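Local coordinates for protein induced by osmotic stress (Scheffersomyces stipitis, PDB 5YWN) that probably reduces ketones, haloketones among them, to alcohols with NADPH, as a Rossmann-fold member of the dihydroflavonol-4-reductase subfamily, at residues S137-L142 with A298-N303; R172-F177 with F185-V190; E257-S262 with K308-F313. The protein carries 1 engineered substitution. One frame throughout, in Å; residues are numbered along the deposited sequence.

Contact 1 (S137-L142 with A298-N303); sequences SPDVVL and AFKEWN
Two irregular surface loops run side by side in the same direction here, one following helix 132-135 and opening with a type I beta turn over Ser-137 to Val-140, the other leading into helix 305-311. Pro-138 lies nearest Phe-299 and Val-141 nearest Trp-302, judged by their CA atoms, which fixes the register. Two backbone bonds tie the loops. Lys-300 N donates to Pro-138 O at 3.0 Å, in the carbonyl plane and almost straight (175°). Further on, Asn-303 N reaches Leu-142 O at 2.7 Å, nearly along the C=O axis. Each bond has an aromatic contact beside it. Pro-138 CB sits over one face of Phe-299, displaced toward the rim, 4.0 Å from the ring centroid in a CH-pi contact. Leu-142 lies more centrally over the indole of Trp-302, its CD1 3.8 Å from the centroid of the six-membered ring and 12° off the normal. Trp-302 CG stands anti to the carbonyl carbon (chi1 -67°), which starts the indole off alongside Leu-142, and the two side chains point the same way. Val-141 CG2 crosses the Lys-300 chain at about a right angle, 3.6 Å from its CB. In the plane of the indole, at its edge, a water accepts from Trp-302 NE1 at 3.2 Å and can donate to Ser-137 O. An alanine in place of Trp-302 would probably leave Leu-142 CD1 without its aromatic face and that water without its indole donor. The joint thus combines directional backbone bonds with two aliphatic-on-aromatic contacts, while a water links the Ser-137 carbonyl to the indole N-H.

Contact 2 (R172-F177 with F185-V190); sequences RAAWEF and FALSTV
Leu-187 turns its CG anti to the backbone N (chi1 173°), while Trp-175 holds CG anti to its carbonyl carbon (chi1 -66°), and the leucine side chain meets the indole obliquely. The pair belongs to the Rossmann fold: helix 159-181, coming after strand 119-123, packs on strand 186-192, the neighbouring parallel strand, and so lies in the crossover that joins them. Within the short segments the helix and strand axes run nearly antiparallel, at 163°, and approach to 9.5 Å. Leu-187 CD2 rests over one face of the Trp-175 indole, shifted toward the rim, 3.8 Å from the six-membered ring centroid, a CH-pi contact. The same methyl touches Ala-174 CB at 3.8 Å, so one methyl meets two consecutive helix residues. Where the helix nears its C-terminal end and the strand is about to begin, Phe-177 and Phe-185 cross at about a right angle, CE1 of the former 3.8 Å from CZ of the latter. Leu-107 on helix 91-113 touches both Ala-174 and Phe-177, so a second helix shares this layer. The polar ends are satisfied locally: Trp-175 NE1 bonds to Glu-171 OE2, and Thr-189 OG1 to Asn-191 OD1. Thr-189 CG2, anti to the carbonyl carbon, comes to 3.4 Å from Trp-175 CZ2.

Contact 3 (E257-S262 with K308-F313); sequences ERLLLS and KKILGF
The carboxylate of Glu-257 is the flat group that meets Ile-310: the methyl CD1 of the isoleucine lies over one of its faces, about 3.8 Å above the plane and almost directly over CD. Glu-257 OE1 also forms a long, weak ion pair with Lys-306 NZ, and no aromatic ring carries the contact. Glu-257 bends at chi2 (-91°), which swings its CD away from an extended course, and its chain crosses Ile-310 obliquely. The rest is aliphatic. Leu-259 lies between the two helix residues, its CD2 4.3 Å from Ile-310 CD1 and its CD1 4.3 Å from Leu-311 CD2. Leu-261 and Leu-311 reach toward each other tip to tip, CD1 to CD1 at 4.0 Å. The alternation brings Leu-259 and Leu-261 of strand 258-261, outermost in the parallel Rossmann sheet, and Glu-257 just before it, to face helix 305-311, Leu-261 through the end of its side chain. Helix 238-250 shares the layer, its Ala-247 touching Leu-311 and its Ala-244 touching Leu-261. Gly-312, with positive phi (66°), ends the helix just beyond Leu-311, its N still bonded to Lys-308 O at 2.9 Å. With 211 Å² buried, the two segments meet in a modest, loosely spaced dispersion contact held by methyl packing, while Thr-307 OG1, one residue earlier on the helix, adds a hydrogen bond with Leu-260 N.

In the fold
Contacts 2 and 3 share the parallel sheet, since strands 186-192 and 258-261 are neighbours: Thr-189 N lies 3.0 Å from Glu-257 O, and Thr-189 O 3.0 Å from Leu-259 N, both probable hydrogen bonds. Contact 1 touches contact 3 where Trp-302 CE3 packs 3.4 Å from Ser-262 OG, whereas it stays about 12 Å from contact 2 at the nearest atoms. Along the chain, contact 2 nests inside the loop closed by contact 1, and contacts 1 and 3 alternate. The side chains of Leu-261, Thr-189 and Trp-302 stand about 9, 10 and 11 Å from the bound NADP.

Contact 1 (S137-L142 with A298-N303)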
ATOM      1  N   SER A 137      16.134 -11.024   7.666  1.00 30.40           N
ATOM      2  CA  SER A 137      16.730 -12.024   8.491  1.00 32.88           C
ATOM      3  C   SER A 137      15.987 -13.346   8.461  1.00 29.01           C
ATOM      4  O   SER A 137      14.858 -13.402   8.727  1.00 25.59           O
ATOM      5  CB  SER A 137      16.907 -11.521   9.921  1.00 26.83           C
ATOM      6  OG  SER A 137      17.386 -12.523  10.720  1.00 30.68           O
ATOM      7  N   PRO A 138      16.678 -14.418   8.155  1.00 25.49           N
ATOM      8  CA  PRO A 138      16.081 -15.754   8.159  1.00 27.87           C
ATOM      9  C   PRO A 138      15.648 -16.175   9.532  1.00 25.57           C
ATOM     10  O   PRO A 138      14.895 -17.058   9.653  1.00 26.57           O
ATOM     11  CB  PRO A 138      17.202 -16.662   7.648  1.00 25.86           C
ATOM     12  CG  PRO A 138      18.426 -15.906   7.857  1.00 27.22           C
ATOM     13  CD  PRO A 138      18.074 -14.463   7.752  1.00 27.67           C
ATOM     14  N   ASP A 139      16.186 -15.555  10.546  1.00 28.33           N
ATOM     15  CA  ASP A 139      15.809 -15.866  11.885  1.00 25.06           C
ATOM     16  C   ASP A 139      14.638 -15.066  12.475  1.00 27.72           C
ATOM     17  O   ASP A 139      14.173 -15.356  13.502  1.00 24.07           O
ATOM     18  CB  ASP A 139      17.018 -15.786  12.782  1.00 33.67           C
ATOM     19  CG  ASP A 139      18.098 -16.773  12.416  1.00 38.23           C
ATOM     20  OD1 ASP A 139      17.855 -17.819  11.860  1.00 40.85           O
ATOM     21  OD2 ASP A 139      19.227 -16.499  12.691  1.00 49.20           O
ATOM     22  N   VAL A 140      14.186 -14.060  11.786  1.00 27.60           N
ATOM     23  CA  VAL A 140      13.078 -13.251  12.246  1.00 29.86           C
ATOM     24  C   VAL A 140      11.730 -13.782  11.780  1.00 27.46           C
ATOM     25  O   VAL A 140      11.531 -14.044  10.661  1.00 27.11           O
ATOM     26  CB  VAL A 140      13.273 -11.779  11.851  1.00 32.39           C
ATOM     27  CG1 VAL A 140      11.992 -10.952  11.971  1.00 26.97           C
ATOM     28  CG2 VAL A 140      14.414 -11.170  12.622  1.00 30.72           C
ATOM     29  N   VAL A 141      10.832 -13.923  12.712  1.00 25.40           N
ATOM     30  CA  VAL A 141       9.479 -14.215  12.434  1.00 27.45           C
ATOM     31  C   VAL A 141       8.567 -13.037  12.815  1.00 30.75           C
ATOM     32  O   VAL A 141       8.351 -12.778  13.946  1.00 25.68           O
ATOM     33  CB  VAL A 141       9.028 -15.470  13.191  1.00 32.56           C
ATOM     34  CG1 VAL A 141       7.540 -15.693  13.085  1.00 28.38           C
ATOM     35  CG2 VAL A 141       9.829 -16.689  12.788  1.00 26.44           C
ATOM     36  N   LEU A 142       8.061 -12.344  11.829  1.00 25.45           N
ATOM     37  CA  LEU A 142       7.035 -11.367  12.069  1.00 25.76           C
ATOM     38  C   LEU A 142       5.644 -11.952  12.208  1.00 27.86           C
ATOM     39  O   LEU A 142       5.325 -12.949  11.613  1.00 22.64           O
ATOM     40  CB  LEU A 142       7.003 -10.296  11.003  1.00 23.69           C
ATOM     41  CG  LEU A 142       8.250  -9.519  10.705  1.00 26.44           C
ATOM     42  CD1 LEU A 142       8.026  -8.412   9.711  1.00 26.57           C
ATOM     43  CD2 LEU A 142       8.948  -9.056  11.933  1.00 29.27           C
ATOM     44  N   ALA A 298      16.091 -21.578   4.291  1.00 24.19           N
ATOM     45  CA  ALA A 298      16.519 -21.189   5.616  1.00 27.06           C
ATOM     46  C   ALA A 298      15.603 -20.204   6.343  1.00 26.42           C
ATOM     47  O   ALA A 298      15.689 -20.089   7.511  1.00 24.99           O
ATOM     48  CB  ALA A 298      17.951 -20.715   5.627  1.00 25.96           C
ATOM     49  N   PHE A 299      14.761 -19.496   5.609  1.00 20.51           N
ATOM     50  CA  PHE A 299      14.010 -18.409   6.181  1.00 23.94           C
ATOM     51  C   PHE A 299      12.793 -18.913   6.937  1.00 24.99           C
ATOM     52  O   PHE A 299      11.956 -19.542   6.389  1.00 23.76           O
ATOM     53  CB  PHE A 299      13.576 -17.387   5.123  1.00 21.15           C
ATOM     54  CG  PHE A 299      14.675 -16.551   4.578  1.00 24.82           C
ATOM     55  CD1 PHE A 299      15.514 -17.035   3.599  1.00 24.07           C
ATOM     56  CD2 PHE A 299      14.859 -15.295   5.010  1.00 21.05           C
ATOM     57  CE1 PHE A 299      16.527 -16.271   3.097  1.00 24.30           C
ATOM     58  CE2 PHE A 299      15.849 -14.509   4.503  1.00 25.76           C
ATOM     59  CZ  PHE A 299      16.695 -14.993   3.544  1.00 28.70           C
ATOM     60  N   LYS A 300      12.717 -18.601   8.199  1.00 25.45           N
ATOM     61  CA  LYS A 300      11.560 -18.969   8.964  1.00 20.61           C
ATOM     62  C   LYS A 300      10.303 -18.299   8.390  1.00 23.24           C
ATOM     63  O   LYS A 300      10.357 -17.203   8.040  1.00 21.66           O
ATOM     64  CB  LYS A 300      11.753 -18.605  10.409  1.00 25.03           C
ATOM     65  CG  LYS A 300      12.768 -19.415  11.133  1.00 26.42           C
ATOM     66  CD  LYS A 300      13.048 -18.854  12.495  1.00 30.02           C
ATOM     67  CE  LYS A 300      14.076 -19.693  13.204  1.00 31.46           C
ATOM     68  NZ  LYS A 300      14.215 -19.228  14.583  1.00 37.96           N
ATOM     69  N   GLU A 301       9.220 -19.012   8.266  1.00 24.48           N
ATOM     70  CA  GLU A 301       8.022 -18.402   7.744  1.00 28.60           C
ATOM     71  C   GLU A 301       7.449 -17.407   8.726  1.00 23.99           C
ATOM     72  O   GLU A 301       7.319 -17.695   9.864  1.00 25.87           O
ATOM     73  CB  GLU A 301       6.944 -19.427   7.413  1.00 28.91           C
ATOM     74  CG  GLU A 301       7.347 -20.546   6.491  1.00 41.37           C
ATOM     75  CD  GLU A 301       7.569 -20.129   5.045  1.00 43.59           C
ATOM     76  OE1 GLU A 301       7.014 -19.132   4.600  1.00 49.66           O
ATOM     77  OE2 GLU A 301       8.283 -20.805   4.354  1.00 46.21           O
ATOM     78  N   TRP A 302       7.083 -16.257   8.248  1.00 22.14           N
ATOM     79  CA  TRP A 302       6.401 -15.307   9.075  1.00 24.98           C
ATOM     80  C   TRP A 302       5.000 -15.805   9.524  1.00 28.07           C
ATOM     81  O   TRP A 302       4.386 -16.604   8.878  1.00 23.08           O
ATOM     82  CB  TRP A 302       6.324 -13.975   8.393  1.00 25.28           C
ATOM     83  CG  TRP A 302       7.580 -13.257   8.193  1.00 24.26           C
ATOM     84  CD1 TRP A 302       8.804 -13.591   8.656  1.00 27.55           C
ATOM     85  CD2 TRP A 302       7.747 -12.057   7.478  1.00 23.01           C
ATOM     86  NE1 TRP A 302       9.711 -12.677   8.277  1.00 26.98           N
ATOM     87  CE2 TRP A 302       9.080 -11.722   7.532  1.00 28.11           C
ATOM     88  CE3 TRP A 302       6.895 -11.232   6.784  1.00 24.99           C
ATOM     89  CZ2 TRP A 302       9.563 -10.587   6.950  1.00 24.51           C
ATOM     90  CZ3 TRP A 302       7.399 -10.135   6.184  1.00 26.16           C
ATOM     91  CH2 TRP A 302       8.688  -9.825   6.265  1.00 22.82           C
ATOM     92  N   ASN A 303       4.572 -15.369  10.688  1.00 23.17           N
ATOM     93  CA  ASN A 303       3.303 -15.747  11.233  1.00 23.36           C
ATOM     94  C   ASN A 303       2.127 -14.837  10.869  1.00 25.57           C
ATOM     95  O   ASN A 303       1.733 -13.978  11.615  1.00 24.15           O
ATOM     96  CB  ASN A 303       3.379 -15.882  12.714  1.00 23.07           C
ATOM     97  CG  ASN A 303       2.075 -16.315  13.328  1.00 26.18           C
ATOM     98  OD1 ASN A 303       1.171 -16.730  12.677  1.00 23.64           O
ATOM     99  ND2 ASN A 303       2.013 -16.217  14.580  1.00 24.39           N
TER
HETATM  100  O   HOH W   1      12.760 -11.680   8.054  1.00 24.72           O
HETATM  101  O   HOH W   2      12.389 -15.168   7.964  1.00 25.16           O

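Contact 2 (R172-F177 with F185-V190)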
ATOM      1  N   ARG A 172       0.487   3.690  15.390  1.00 21.02           N
ATOM      2  CA  ARG A 172       0.364   3.795  16.818  1.00 21.76           C
ATOM      3  C   ARG A 172      -0.625   4.923  17.185  1.00 21.60           C
ATOM      4  O   ARG A 172      -1.430   4.758  17.997  1.00 21.38           O
ATOM      5  CB  ARG A 172       1.707   4.044  17.456  1.00 22.85           C
ATOM      6  CG  ARG A 172       2.641   2.860  17.595  1.00 20.04           C
ATOM      7  CD  ARG A 172       3.907   3.300  18.288  1.00 31.88           C
ATOM      8  NE  ARG A 172       5.009   2.377  18.277  1.00 29.40           N
ATOM      9  CZ  ARG A 172       5.101   1.301  19.021  1.00 28.73           C
ATOM     10  NH1 ARG A 172       6.154   0.550  18.945  1.00 28.44           N
ATOM     11  NH2 ARG A 172       4.166   0.980  19.841  1.00 26.54           N
ATOM     12  N   ALA A 173      -0.541   6.029  16.504  1.00 20.42           N
ATOM     13  CA  ALA A 173      -1.420   7.127  16.715  1.00 24.21           C
ATOM     14  C   ALA A 173      -2.874   6.762  16.414  1.00 22.54           C
ATOM     15  O   ALA A 173      -3.722   7.100  17.133  1.00 22.07           O
ATOM     16  CB  ALA A 173      -0.989   8.321  15.917  1.00 23.06           C
ATOM     17  N   ALA A 174      -3.092   6.011  15.360  1.00 21.44           N
ATOM     18  CA  ALA A 174      -4.417   5.553  15.008  1.00 20.89           C
ATOM     19  C   ALA A 174      -5.014   4.652  16.111  1.00 21.64           C
ATOM     20  O   ALA A 174      -6.069   4.900  16.564  1.00 16.84           O
ATOM     21  CB  ALA A 174      -4.389   4.840  13.689  1.00 19.31           C
ATOM     22  N   TRP A 175      -4.252   3.685  16.579  1.00 18.14           N
ATOM     23  CA  TRP A 175      -4.670   2.846  17.674  1.00 21.34           C
ATOM     24  C   TRP A 175      -4.892   3.654  18.957  1.00 24.96           C
ATOM     25  O   TRP A 175      -5.842   3.438  19.653  1.00 24.08           O
ATOM     26  CB  TRP A 175      -3.742   1.669  17.888  1.00 21.08           C
ATOM     27  CG  TRP A 175      -3.751   0.680  16.742  1.00 23.22           C
ATOM     28  CD1 TRP A 175      -2.730   0.372  15.960  1.00 19.40           C
ATOM     29  CD2 TRP A 175      -4.850  -0.069  16.269  1.00 20.88           C
ATOM     30  NE1 TRP A 175      -3.082  -0.522  15.038  1.00 21.15           N
ATOM     31  CE2 TRP A 175      -4.390  -0.820  15.182  1.00 22.34           C
ATOM     32  CE3 TRP A 175      -6.178  -0.178  16.640  1.00 22.91           C
ATOM     33  CZ2 TRP A 175      -5.190  -1.674  14.484  1.00 20.62           C
ATOM     34  CZ3 TRP A 175      -6.980  -1.017  15.943  1.00 21.73           C
ATOM     35  CH2 TRP A 175      -6.481  -1.767  14.873  1.00 23.46           C
ATOM     36  N   GLU A 176      -4.031   4.616  19.200  1.00 21.61           N
ATOM     37  CA  GLU A 176      -4.171   5.483  20.329  1.00 22.91           C
ATOM     38  C   GLU A 176      -5.462   6.316  20.277  1.00 25.16           C
ATOM     39  O   GLU A 176      -6.111   6.455  21.242  1.00 24.91           O
ATOM     40  CB  GLU A 176      -2.982   6.389  20.508  1.00 26.00           C
ATOM     41  CG  GLU A 176      -2.993   7.112  21.815  1.00 34.09           C
ATOM     42  CD  GLU A 176      -2.419   8.504  21.732  1.00 49.70           C
ATOM     43  OE1 GLU A 176      -1.457   8.737  20.958  1.00 54.31           O
ATOM     44  OE2 GLU A 176      -2.918   9.380  22.453  1.00 55.00           O
ATOM     45  N   PHE A 177      -5.803   6.812  19.115  1.00 22.14           N
ATOM     46  CA  PHE A 177      -6.989   7.587  18.949  1.00 25.35           C
ATOM     47  C   PHE A 177      -8.212   6.773  19.305  1.00 25.87           C
ATOM     48  O   PHE A 177      -9.052   7.238  19.979  1.00 26.25           O
ATOM     49  CB  PHE A 177      -7.101   8.055  17.504  1.00 24.60           C
ATOM     50  CG  PHE A 177      -8.314   8.878  17.206  1.00 25.41           C
ATOM     51  CD1 PHE A 177      -9.498   8.282  16.849  1.00 23.97           C
ATOM     52  CD2 PHE A 177      -8.253  10.222  17.250  1.00 25.89           C
ATOM     53  CE1 PHE A 177     -10.588   9.018  16.551  1.00 23.89           C
ATOM     54  CE2 PHE A 177      -9.344  10.980  16.954  1.00 25.46           C
ATOM     55  CZ  PHE A 177     -10.514  10.377  16.618  1.00 27.30           C
ATOM     56  N   PHE A 185     -16.580   4.580  14.895  1.00 23.87           N
ATOM     57  CA  PHE A 185     -16.054   3.584  14.001  1.00 25.37           C
ATOM     58  C   PHE A 185     -15.152   2.568  14.658  1.00 25.77           C
ATOM     59  O   PHE A 185     -14.550   2.845  15.612  1.00 26.97           O
ATOM     60  CB  PHE A 185     -15.332   4.233  12.846  1.00 22.27           C
ATOM     61  CG  PHE A 185     -14.201   5.126  13.249  1.00 23.40           C
ATOM     62  CD1 PHE A 185     -12.968   4.628  13.539  1.00 20.89           C
ATOM     63  CD2 PHE A 185     -14.367   6.463  13.302  1.00 20.92           C
ATOM     64  CE1 PHE A 185     -11.936   5.455  13.883  1.00 22.75           C
ATOM     65  CE2 PHE A 185     -13.353   7.303  13.649  1.00 21.13           C
ATOM     66  CZ  PHE A 185     -12.129   6.804  13.943  1.00 22.54           C
ATOM     67  N   ALA A 186     -15.091   1.395  14.082  1.00 26.37           N
ATOM     68  CA  ALA A 186     -14.067   0.429  14.345  1.00 25.42           C
ATOM     69  C   ALA A 186     -12.868   0.572  13.370  1.00 25.03           C
ATOM     70  O   ALA A 186     -13.022   0.842  12.214  1.00 24.64           O
ATOM     71  CB  ALA A 186     -14.624  -0.948  14.293  1.00 25.57           C
ATOM     72  N   LEU A 187     -11.691   0.357  13.881  1.00 21.85           N
ATOM     73  CA  LEU A 187     -10.505   0.521  13.112  1.00 22.98           C
ATOM     74  C   LEU A 187      -9.872  -0.801  12.800  1.00 21.37           C
ATOM     75  O   LEU A 187      -9.887  -1.691  13.580  1.00 20.55           O
ATOM     76  CB  LEU A 187      -9.488   1.393  13.826  1.00 22.77           C
ATOM     77  CG  LEU A 187      -8.072   1.578  13.258  1.00 21.23           C
ATOM     78  CD1 LEU A 187      -8.091   2.257  11.921  1.00 19.94           C
ATOM     79  CD2 LEU A 187      -7.152   2.320  14.206  1.00 22.71           C
ATOM     80  N   SER A 188      -9.299  -0.868  11.643  1.00 20.14           N
ATOM     81  CA  SER A 188      -8.455  -1.960  11.278  1.00 18.42           C
ATOM     82  C   SER A 188      -7.293  -1.487  10.409  1.00 19.34           C
ATOM     83  O   SER A 188      -7.383  -0.475   9.828  1.00 18.37           O
ATOM     84  CB  SER A 188      -9.271  -3.053  10.626  1.00 23.39           C
ATOM     85  OG  SER A 188      -9.815  -2.653   9.435  1.00 25.16           O
ATOM     86  N   THR A 189      -6.202  -2.234  10.376  1.00 20.87           N
ATOM     87  CA  THR A 189      -5.057  -1.852   9.578  1.00 19.01           C
ATOM     88  C   THR A 189      -4.674  -2.938   8.624  1.00 19.05           C
ATOM     89  O   THR A 189      -4.904  -4.068   8.868  1.00 21.79           O
ATOM     90  CB  THR A 189      -3.790  -1.431  10.396  1.00 22.85           C
ATOM     91  OG1 THR A 189      -3.139  -2.562  10.952  1.00 22.61           O
ATOM     92  CG2 THR A 189      -4.110  -0.432  11.468  1.00 19.55           C
ATOM     93  N   VAL A 190      -4.061  -2.536   7.537  1.00 20.02           N
ATOM     94  CA  VAL A 190      -3.440  -3.434   6.601  1.00 17.66           C
ATOM     95  C   VAL A 190      -1.934  -3.140   6.508  1.00 20.44           C
ATOM     96  O   VAL A 190      -1.542  -2.050   6.271  1.00 21.00           O
ATOM     97  CB  VAL A 190      -4.150  -3.405   5.257  1.00 20.17           C
ATOM     98  CG1 VAL A 190      -3.465  -4.287   4.260  1.00 21.23           C
ATOM     99  CG2 VAL A 190      -5.594  -3.771   5.414  1.00 17.78           C
TER

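Contact 3 (E257-S262 with K308-F313)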
ATOM      1  N   GLU A 257      -8.231  -5.366  14.235  1.00 21.51           N
ATOM      2  CA  GLU A 257      -7.117  -6.164  13.788  1.00 21.00           C
ATOM      3  C   GLU A 257      -6.089  -5.429  12.932  1.00 22.22           C
ATOM      4  O   GLU A 257      -6.407  -4.546  12.224  1.00 21.46           O
ATOM      5  CB  GLU A 257      -7.587  -7.428  13.044  1.00 21.65           C
ATOM      6  CG  GLU A 257      -8.733  -8.192  13.640  1.00 25.62           C
ATOM      7  CD  GLU A 257      -8.315  -9.267  14.596  1.00 26.33           C
ATOM      8  OE1 GLU A 257      -7.157  -9.355  14.890  1.00 30.45           O
ATOM      9  OE2 GLU A 257      -9.157 -10.012  15.071  1.00 25.85           O
ATOM     10  N   ARG A 258      -4.849  -5.889  13.033  1.00 24.35           N
ATOM     11  CA  ARG A 258      -3.797  -5.629  12.108  1.00 21.06           C
ATOM     12  C   ARG A 258      -3.609  -6.829  11.192  1.00 25.69           C
ATOM     13  O   ARG A 258      -3.557  -7.955  11.617  1.00 25.16           O
ATOM     14  CB  ARG A 258      -2.488  -5.330  12.774  1.00 24.02           C
ATOM     15  CG  ARG A 258      -2.445  -4.274  13.825  1.00 22.62           C
ATOM     16  CD  ARG A 258      -1.134  -4.339  14.531  1.00 23.65           C
ATOM     17  NE  ARG A 258      -0.093  -3.563  13.950  1.00 20.70           N
ATOM     18  CZ  ARG A 258       1.191  -3.803  14.136  1.00 22.22           C
ATOM     19  NH1 ARG A 258       1.570  -4.823  14.830  1.00 19.06           N
ATOM     20  NH2 ARG A 258       2.074  -3.024  13.624  1.00 18.83           N
ATOM     21  N   LEU A 259      -3.531  -6.542   9.915  1.00 22.33           N
ATOM     22  CA  LEU A 259      -3.383  -7.564   8.932  1.00 22.84           C
ATOM     23  C   LEU A 259      -2.045  -7.516   8.225  1.00 20.52           C
ATOM     24  O   LEU A 259      -1.740  -6.586   7.577  1.00 20.59           O
ATOM     25  CB  LEU A 259      -4.493  -7.440   7.933  1.00 23.25           C
ATOM     26  CG  LEU A 259      -5.874  -7.499   8.479  1.00 23.69           C
ATOM     27  CD1 LEU A 259      -6.887  -7.257   7.397  1.00 24.84           C
ATOM     28  CD2 LEU A 259      -6.040  -8.799   9.177  1.00 23.40           C
ATOM     29  N   LEU A 260      -1.266  -8.550   8.406  1.00 20.16           N
ATOM     30  CA  LEU A 260       0.037  -8.645   7.803  1.00 21.92           C
ATOM     31  C   LEU A 260      -0.112  -9.270   6.428  1.00 21.64           C
ATOM     32  O   LEU A 260      -0.485 -10.379   6.324  1.00 20.70           O
ATOM     33  CB  LEU A 260       0.936  -9.512   8.660  1.00 19.32           C
ATOM     34  CG  LEU A 260       2.334  -9.972   8.254  1.00 27.50           C
ATOM     35  CD1 LEU A 260       3.259  -8.823   7.941  1.00 25.89           C
ATOM     36  CD2 LEU A 260       2.969 -10.896   9.266  1.00 21.02           C
ATOM     37  N   LEU A 261       0.173  -8.505   5.403  1.00 22.29           N
ATOM     38  CA  LEU A 261      -0.008  -8.934   4.034  1.00 21.30           C
ATOM     39  C   LEU A 261       1.319  -9.221   3.374  1.00 22.44           C
ATOM     40  O   LEU A 261       1.954  -8.362   2.859  1.00 23.98           O
ATOM     41  CB  LEU A 261      -0.810  -7.903   3.252  1.00 22.31           C
ATOM     42  CG  LEU A 261      -2.328  -7.955   3.197  1.00 23.34           C
ATOM     43  CD1 LEU A 261      -2.805  -8.956   2.164  1.00 24.04           C
ATOM     44  CD2 LEU A 261      -2.887  -8.317   4.548  1.00 21.38           C
ATOM     45  N   SER A 262       1.713 -10.461   3.461  1.00 24.30           N
ATOM     46  CA  SER A 262       2.990 -10.948   3.013  1.00 25.05           C
ATOM     47  C   SER A 262       2.904 -12.345   2.386  1.00 24.48           C
ATOM     48  O   SER A 262       2.299 -13.200   2.921  1.00 22.50           O
ATOM     49  CB  SER A 262       3.927 -10.983   4.217  1.00 27.69           C
ATOM     50  OG  SER A 262       5.193 -11.255   3.819  1.00 35.68           O
ATOM     51  N   LYS A 308      -4.511 -14.653   7.359  1.00 22.23           N
ATOM     52  CA  LYS A 308      -4.982 -15.564   6.320  1.00 24.75           C
ATOM     53  C   LYS A 308      -6.346 -16.153   6.634  1.00 22.53           C
ATOM     54  O   LYS A 308      -7.172 -16.223   5.784  1.00 26.88           O
ATOM     55  CB  LYS A 308      -3.986 -16.684   6.059  1.00 24.97           C
ATOM     56  CG  LYS A 308      -2.718 -16.295   5.379  1.00 24.29           C
ATOM     57  CD  LYS A 308      -2.968 -15.510   4.144  1.00 25.79           C
ATOM     58  CE  LYS A 308      -3.261 -16.415   2.957  1.00 30.84           C
ATOM     59  NZ  LYS A 308      -2.100 -17.295   2.745  1.00 33.24           N
ATOM     60  N   LYS A 309      -6.560 -16.532   7.880  1.00 23.32           N
ATOM     61  CA  LYS A 309      -7.848 -16.991   8.352  1.00 22.67           C
ATOM     62  C   LYS A 309      -8.930 -15.921   8.236  1.00 23.14           C
ATOM     63  O   LYS A 309      -9.973 -16.205   7.825  1.00 25.09           O
ATOM     64  CB  LYS A 309      -7.750 -17.446   9.786  1.00 27.87           C
ATOM     65  CG  LYS A 309      -9.037 -17.937  10.416  1.00 30.88           C
ATOM     66  CD  LYS A 309      -9.439 -19.267   9.881  1.00 36.47           C
ATOM     67  CE  LYS A 309     -10.212 -20.092  10.885  1.00 36.69           C
ATOM     68  NZ  LYS A 309     -10.553 -21.374  10.289  1.00 37.27           N
ATOM     69  N   ILE A 310      -8.635 -14.708   8.616  1.00 23.89           N
ATOM     70  CA  ILE A 310      -9.560 -13.646   8.464  1.00 24.64           C
ATOM     71  C   ILE A 310      -9.869 -13.337   6.992  1.00 26.80           C
ATOM     72  O   ILE A 310     -10.981 -13.215   6.635  1.00 24.82           O
ATOM     73  CB  ILE A 310      -9.086 -12.389   9.201  1.00 25.67           C
ATOM     74  CG1 ILE A 310      -9.147 -12.581  10.698  1.00 21.55           C
ATOM     75  CG2 ILE A 310      -9.941 -11.184   8.861  1.00 24.50           C
ATOM     76  CD1 ILE A 310      -8.426 -11.540  11.426  1.00 24.12           C
ATOM     77  N   LEU A 311      -8.845 -13.216   6.180  1.00 22.46           N
ATOM     78  CA  LEU A 311      -9.032 -12.944   4.778  1.00 23.98           C
ATOM     79  C   LEU A 311      -9.760 -14.037   4.000  1.00 27.90           C
ATOM     80  O   LEU A 311     -10.614 -13.755   3.255  1.00 24.91           O
ATOM     81  CB  LEU A 311      -7.728 -12.589   4.088  1.00 25.49           C
ATOM     82  CG  LEU A 311      -6.973 -11.327   4.471  1.00 28.36           C
ATOM     83  CD1 LEU A 311      -5.715 -11.281   3.669  1.00 28.04           C
ATOM     84  CD2 LEU A 311      -7.827 -10.111   4.276  1.00 25.49           C
ATOM     85  N   GLY A 312      -9.374 -15.271   4.210  1.00 24.60           N
ATOM     86  CA  GLY A 312     -10.024 -16.404   3.598  1.00 30.04           C
ATOM     87  C   GLY A 312      -9.910 -16.543   2.080  1.00 29.64           C
ATOM     88  O   GLY A 312     -10.728 -17.144   1.491  1.00 27.72           O
ATOM     89  N   PHE A 313      -8.882 -15.978   1.487  1.00 28.22           N
ATOM     90  CA  PHE A 313      -8.566 -16.213   0.103  1.00 30.25           C
ATOM     91  C   PHE A 313      -7.100 -16.509  -0.112  1.00 31.91           C
ATOM     92  O   PHE A 313      -6.311 -16.230   0.698  1.00 31.45           O
ATOM     93  CB  PHE A 313      -9.050 -15.091  -0.806  1.00 30.28           C
ATOM     94  CG  PHE A 313      -8.459 -13.762  -0.495  1.00 30.31           C
ATOM     95  CD1 PHE A 313      -7.257 -13.400  -1.014  1.00 26.31           C
ATOM     96  CD2 PHE A 313      -9.127 -12.882   0.302  1.00 26.30           C
ATOM     97  CE1 PHE A 313      -6.707 -12.193  -0.719  1.00 30.49           C
ATOM     98  CE2 PHE A 313      -8.592 -11.671   0.596  1.00 26.88           C
ATOM     99  CZ  PHE A 313      -7.383 -11.316   0.084  1.00 25.94           C
TER